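Local coordinates for hypothetical protein TTMA177 (Thermus thermophilus phage TMA, PDB 2ZDJ) that is of unknown function, a small single-domain phage protein with an alpha-plus-beta, cystatin-like fold in which one helix packs on an antiparallel sheet, at residues K5-F10 against W52-F57; A25-I30 against H37-K42. All coordinates share one frame; numbering follows the deposited sequence.

Overall arrangement
Both contacts meet at the antiparallel sheet of this 69-residue domain, and their centres lie about 12 Å apart on opposite sides of the chain's centre. Contact 1 joins the end of edge strand 4-6 and the turn after it to strand 47-54, whereas contact 2 sets helix 20-30 against strand 38-44. Along the chain, segments 25-30 and 37-42 both fall between 5-10 and 52-57. Strands 38-44 and 47-54 are sequence neighbours and sheet neighbours: W52 N is 2.8 Å from F40 O, a probable hydrogen bond. The sheet thus carries the helix on one face and the 3-10 turn of residues 7-9 with the F10 ring on the other, with apolar packing on each.

Contact 1: residues K5-F10 against W52-F57; sequences KLVKDF and WGIDSF
F10 on W52 and V7 on I54 make a buried aromatic and aliphatic contact in the antiparallel sheet of a cystatin-like fold, between the end of edge strand 4-6 with its following 3-10 turn and strand 47-54. Strand 64-67 runs between the two in the sheet, where K5 and G53 form backbone hydrogen bonds with A65 and Y66; the two segments meet mainly through side chains that cross over its face. F10 and W52 form an edge-to-face (T-shaped) pair. The F10 edge, at CE1 and CZ, points into a face of the indole near its five-membered ring, with centroids 4.8 Å apart and planes at 78°. The turn is closed by F10 N hydrogen-bonding to V7 O at 2.7 Å, which probably helps bring the ring back over the sheet. W52 NE1 hydrogen-bonds to E50 OE1, and F10 also stacks on F40 and meets Y14 edge-to-face. K5 lies close to both rings: its CB is 3.7 Å from W52 CZ3, while CE sits over one face of F10, toward the rim. K5 CG lies anti to the K5 backbone N (chi1 -177°) and the chain bends at chi3, taking NZ on to its hydrogen bond with Y14 OH. At the start of the 3-10 turn, V7 crosses I54 at about a right angle, their CG2 methyls 4.0 Å apart.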
loop_
_atom_site.group_PDB
_atom_site.type_symbol
_atom_site.label_atom_id
_atom_site.label_comp_id
_atom_site.label_asym_id
_atom_site.label_seq_id
_atom_site.Cartn_x
_atom_site.Cartn_y
_atom_site.Cartn_z
ATOM N N LYS A 5 7.532 0.614 6.797
ATOM C CA LYS A 5 7.633 -0.798 7.094
ATOM C C LYS A 5 8.175 -1.632 5.953
ATOM O O LYS A 5 7.830 -1.437 4.786
ATOM C CB LYS A 5 6.277 -1.354 7.541
ATOM C CG LYS A 5 6.360 -2.814 7.934
ATOM C CD LYS A 5 5.280 -3.223 8.918
ATOM C CE LYS A 5 3.916 -3.316 8.289
ATOM N NZ LYS A 5 2.938 -3.726 9.328
ATOM N N LEU A 6 9.035 -2.571 6.318
ATOM C CA LEU A 6 9.646 -3.454 5.358
ATOM C C LEU A 6 8.593 -4.395 4.799
ATOM O O LEU A 6 7.775 -4.957 5.541
ATOM C CB LEU A 6 10.764 -4.270 6.016
ATOM C CG LEU A 6 11.959 -3.530 6.623
ATOM C CD1 LEU A 6 12.883 -4.542 7.334
ATOM C CD2 LEU A 6 12.712 -2.799 5.536
ATOM N N VAL A 7 8.621 -4.551 3.484
ATOM C CA VAL A 7 7.700 -5.437 2.789
ATOM C C VAL A 7 7.653 -6.803 3.488
ATOM O O VAL A 7 6.578 -7.283 3.869
ATOM C CB VAL A 7 8.141 -5.615 1.317
ATOM C CG1 VAL A 7 7.420 -6.782 0.680
ATOM C CG2 VAL A 7 7.854 -4.345 0.543
ATOM N N LYS A 8 8.819 -7.416 3.677
ATOM C CA LYS A 8 8.883 -8.729 4.312
ATOM C C LYS A 8 8.035 -8.785 5.580
ATOM O O LYS A 8 7.589 -9.855 5.983
ATOM C CB LYS A 8 10.331 -9.107 4.653
ATOM C CG LYS A 8 10.879 -8.446 5.907
ATOM C CD LYS A 8 12.216 -9.049 6.335
ATOM C CE LYS A 8 12.702 -8.438 7.647
ATOM N NZ LYS A 8 13.991 -9.016 8.126
ATOM N N ASP A 9 7.796 -7.638 6.207
ATOM C CA ASP A 9 7.003 -7.639 7.428
ATOM C C ASP A 9 5.486 -7.507 7.261
ATOM O O ASP A 9 4.755 -7.465 8.244
ATOM C CB ASP A 9 7.540 -6.588 8.400
ATOM C CG ASP A 9 8.916 -6.946 8.918
ATOM O OD1 ASP A 9 9.143 -8.144 9.184
ATOM O OD2 ASP A 9 9.767 -6.045 9.062
ATOM N N PHE A 10 5.015 -7.458 6.020
ATOM C CA PHE A 10 3.582 -7.388 5.750
ATOM C C PHE A 10 3.020 -8.811 5.734
ATOM O O PHE A 10 3.273 -9.569 4.799
ATOM C CB PHE A 10 3.330 -6.725 4.401
ATOM C CG PHE A 10 3.411 -5.235 4.444
ATOM C CD1 PHE A 10 2.386 -4.492 5.012
ATOM C CD2 PHE A 10 4.525 -4.570 3.947
ATOM C CE1 PHE A 10 2.468 -3.109 5.081
ATOM C CE2 PHE A 10 4.612 -3.187 4.014
ATOM C CZ PHE A 10 3.583 -2.456 4.581
ATOM N N TRP A 52 -0.511 1.281 2.186
ATOM C CA TRP A 52 0.921 1.562 2.164
ATOM C C TRP A 52 1.427 1.473 0.738
ATOM O O TRP A 52 0.934 0.671 -0.051
ATOM C CB TRP A 52 1.694 0.521 2.964
ATOM C CG TRP A 52 1.359 0.412 4.393
ATOM C CD1 TRP A 52 0.230 -0.129 4.937
ATOM C CD2 TRP A 52 2.214 0.750 5.488
ATOM N NE1 TRP A 52 0.333 -0.157 6.309
ATOM C CE2 TRP A 52 1.542 0.378 6.673
ATOM C CE3 TRP A 52 3.490 1.327 5.583
ATOM C CZ2 TRP A 52 2.104 0.564 7.945
ATOM C CZ3 TRP A 52 4.051 1.513 6.848
ATOM C CH2 TRP A 52 3.356 1.130 8.013
ATOM N N GLY A 53 2.437 2.266 0.407
ATOM C CA GLY A 53 2.970 2.178 -0.937
ATOM C C GLY A 53 4.463 1.948 -0.995
ATOM O O GLY A 53 5.192 2.222 -0.040
ATOM N N ILE A 54 4.909 1.388 -2.113
ATOM C CA ILE A 54 6.321 1.176 -2.354
ATOM C C ILE A 54 6.516 1.782 -3.729
ATOM O O ILE A 54 5.616 1.728 -4.576
ATOM C CB ILE A 54 6.756 -0.332 -2.338
ATOM C CG1 ILE A 54 6.095 -1.126 -3.464
ATOM C CG2 ILE A 54 6.442 -0.945 -0.985
ATOM C CD1 ILE A 54 4.700 -1.546 -3.179
ATOM N N ASP A 55 7.674 2.384 -3.950
ATOM C CA ASP A 55 7.943 3.032 -5.226
ATOM C C ASP A 55 8.245 2.073 -6.373
ATOM O O ASP A 55 8.367 2.489 -7.526
ATOM C CB ASP A 55 9.060 4.055 -5.028
ATOM C CG ASP A 55 8.618 5.212 -4.138
ATOM O OD1 ASP A 55 9.454 5.775 -3.396
ATOM O OD2 ASP A 55 7.418 5.563 -4.189
ATOM N N SER A 56 8.337 0.787 -6.062
ATOM C CA SER A 56 8.596 -0.231 -7.075
ATOM C C SER A 56 7.310 -1.003 -7.425
ATOM O O SER A 56 6.435 -1.185 -6.577
ATOM C CB SER A 56 9.660 -1.209 -6.563
ATOM O OG SER A 56 9.773 -2.346 -7.406
ATOM N N PHE A 57 7.199 -1.452 -8.673
ATOM C CA PHE A 57 6.031 -2.219 -9.104
ATOM C C PHE A 57 6.148 -3.634 -8.552
ATOM O O PHE A 57 5.152 -4.264 -8.188
ATOM C CB PHE A 57 5.957 -2.289 -10.628
ATOM C CG PHE A 57 4.741 -3.002 -11.138
ATOM C CD1 PHE A 57 3.494 -2.382 -11.114
ATOM C CD2 PHE A 57 4.834 -4.299 -11.623
ATOM C CE1 PHE A 57 2.352 -3.049 -11.569
ATOM C CE2 PHE A 57 3.700 -4.974 -12.078
ATOM C CZ PHE A 57 2.457 -4.347 -12.051
#

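Contact 2: residues A25-I30 against H37-K42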
loop_
_atom_site.group_PDB
_atom_site.type_symbol
_atom_site.label_atom_id
_atom_site.label_comp_id
_atom_site.label_asym_id
_atom_site.label_seq_id
_atom_site.Cartn_x
_atom_site.Cartn_y
_atom_site.Cartn_z
ATOM N N ALA A 25 -7.164 4.601 -8.371
ATOM C CA ALA A 25 -8.468 4.777 -7.733
ATOM C C ALA A 25 -8.290 4.913 -6.229
ATOM O O ALA A 25 -8.820 5.832 -5.623
ATOM C CB ALA A 25 -9.389 3.583 -8.042
ATOM N N ILE A 26 -7.534 3.996 -5.635
ATOM C CA ILE A 26 -7.301 4.021 -4.191
ATOM C C ILE A 26 -6.685 5.352 -3.757
ATOM O O ILE A 26 -7.181 5.990 -2.838
ATOM C CB ILE A 26 -6.340 2.888 -3.735
ATOM C CG1 ILE A 26 -6.818 1.525 -4.243
ATOM C CG2 ILE A 26 -6.225 2.887 -2.219
ATOM C CD1 ILE A 26 -8.151 1.132 -3.762
ATOM N N LEU A 27 -5.598 5.752 -4.419
ATOM C CA LEU A 27 -4.923 6.997 -4.091
ATOM C C LEU A 27 -5.905 8.180 -4.104
ATOM O O LEU A 27 -5.866 9.026 -3.213
ATOM C CB LEU A 27 -3.763 7.257 -5.072
ATOM C CG LEU A 27 -2.570 6.286 -5.108
ATOM C CD1 LEU A 27 -1.657 6.619 -6.284
ATOM C CD2 LEU A 27 -1.791 6.366 -3.809
ATOM N N GLU A 28 -6.799 8.235 -5.091
ATOM C CA GLU A 28 -7.753 9.346 -5.147
ATOM C C GLU A 28 -8.738 9.233 -4.002
ATOM O O GLU A 28 -9.143 10.235 -3.410
ATOM C CB GLU A 28 -8.521 9.358 -6.477
ATOM C CG GLU A 28 -7.661 9.683 -7.670
ATOM C CD GLU A 28 -8.481 10.008 -8.905
ATOM O OE1 GLU A 28 -7.880 10.094 -10.001
ATOM O OE2 GLU A 28 -9.716 10.184 -8.773
ATOM N N TYR A 29 -9.127 7.998 -3.707
ATOM C CA TYR A 29 -10.053 7.721 -2.624
ATOM C C TYR A 29 -9.498 8.306 -1.323
ATOM O O TYR A 29 -10.179 9.047 -0.614
ATOM C CB TYR A 29 -10.226 6.210 -2.471
ATOM C CG TYR A 29 -11.167 5.795 -1.361
ATOM C CD1 TYR A 29 -12.493 6.237 -1.340
ATOM C CD2 TYR A 29 -10.736 4.953 -0.341
ATOM C CE1 TYR A 29 -13.366 5.848 -0.330
ATOM C CE2 TYR A 29 -11.596 4.556 0.676
ATOM C CZ TYR A 29 -12.911 5.006 0.678
ATOM O OH TYR A 29 -13.761 4.607 1.684
ATOM N N ILE A 30 -8.248 7.984 -1.019
ATOM C CA ILE A 30 -7.646 8.470 0.211
ATOM C C ILE A 30 -7.084 9.880 0.101
ATOM O O ILE A 30 -6.604 10.441 1.083
ATOM C CB ILE A 30 -6.557 7.513 0.699
ATOM C CG1 ILE A 30 -5.376 7.514 -0.262
ATOM C CG2 ILE A 30 -7.140 6.113 0.827
ATOM C CD1 ILE A 30 -4.201 6.676 0.234
ATOM N N HIS A 37 3.911 2.650 -7.050
ATOM C CA HIS A 37 3.577 1.793 -8.182
ATOM C C HIS A 37 2.962 0.472 -7.737
ATOM O O HIS A 37 2.677 -0.397 -8.549
ATOM C CB HIS A 37 4.820 1.528 -9.040
ATOM C CG HIS A 37 5.333 2.742 -9.749
ATOM N ND1 HIS A 37 4.520 3.559 -10.505
ATOM C CD2 HIS A 37 6.577 3.271 -9.830
ATOM C CE1 HIS A 37 5.241 4.538 -11.021
ATOM N NE2 HIS A 37 6.493 4.386 -10.627
ATOM N N ALA A 38 2.755 0.332 -6.436
ATOM C CA ALA A 38 2.149 -0.862 -5.872
ATOM C C ALA A 38 1.746 -0.509 -4.455
ATOM O O ALA A 38 2.407 0.297 -3.787
ATOM C CB ALA A 38 3.128 -2.017 -5.867
ATOM N N LEU A 39 0.656 -1.105 -4.006
ATOM C CA LEU A 39 0.155 -0.838 -2.671
ATOM C C LEU A 39 -0.019 -2.115 -1.882
ATOM O O LEU A 39 -0.141 -3.200 -2.445
ATOM C CB LEU A 39 -1.196 -0.133 -2.759
ATOM C CG LEU A 39 -1.267 1.189 -3.530
ATOM C CD1 LEU A 39 -2.710 1.617 -3.667
ATOM C CD2 LEU A 39 -0.458 2.260 -2.793
ATOM N N PHE A 40 0.015 -1.971 -0.565
ATOM C CA PHE A 40 -0.223 -3.064 0.353
ATOM C C PHE A 40 -1.389 -2.474 1.125
ATOM O O PHE A 40 -1.274 -1.396 1.728
ATOM C CB PHE A 40 0.983 -3.300 1.262
ATOM C CG PHE A 40 2.039 -4.186 0.653
ATOM C CD1 PHE A 40 1.887 -5.566 0.655
ATOM C CD2 PHE A 40 3.186 -3.640 0.087
ATOM C CE1 PHE A 40 2.866 -6.397 0.103
ATOM C CE2 PHE A 40 4.176 -4.462 -0.472
ATOM C CZ PHE A 40 4.014 -5.841 -0.461
ATOM N N VAL A 41 -2.526 -3.146 1.073
ATOM C CA VAL A 41 -3.694 -2.624 1.754
ATOM C C VAL A 41 -4.260 -3.596 2.771
ATOM O O VAL A 41 -4.250 -4.810 2.566
ATOM C CB VAL A 41 -4.825 -2.308 0.748
ATOM C CG1 VAL A 41 -4.388 -1.247 -0.248
ATOM C CG2 VAL A 41 -5.206 -3.574 0.011
ATOM N N LYS A 42 -4.737 -3.061 3.885
ATOM C CA LYS A 42 -5.380 -3.903 4.872
ATOM C C LYS A 42 -6.828 -3.468 4.799
ATOM O O LYS A 42 -7.153 -2.293 4.987
ATOM C CB LYS A 42 -4.831 -3.681 6.275
ATOM C CG LYS A 42 -5.749 -4.246 7.365
ATOM C CD LYS A 42 -4.986 -4.833 8.544
ATOM C CE LYS A 42 -4.015 -3.848 9.159
ATOM N NZ LYS A 42 -3.270 -4.454 10.293
#
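Helix-on-sheet packing, the central feature of this cystatin-like fold, is represented here by helix 20-30 lying against strand 38-44, with L39 meeting I26 and L27. L39 is the strand residue that does the touching, its side chain directed at the helix. One methyl, CD1, comes up against the branch point of I26, 3.8 Å from I26 CB and 4.0 Å from I26 CG2, with I26 CG1 only slightly farther. The two side chains run antiparallel to each other, with L39 CD1 beside the I26 CB branch. The other methyl, CD2, makes a looser approach to L27, 4.4 Å from L27 CD2. With chi1 at -58° and chi2 at 172°, L39 turns CD1 to I26 and CD2 to L27, and its two methyls part toward consecutive helix residues. Around them the apolar layer continues: I26 also touches Y48 of strand 47-54, L27 rests on P36, and L39 packs on I17 of the edge strand 15-17. At the backbone, L39 hydrogen-bonds with I17, and V41, two residues on, does so with T15 of the same strand. With aliphatic carbons alone meeting between helix and strand, the contact has no directional bond of its own; its stability probably rests on shape fit and burial of apolar surface, while backbone hydrogen bonds fix the strand in the sheet.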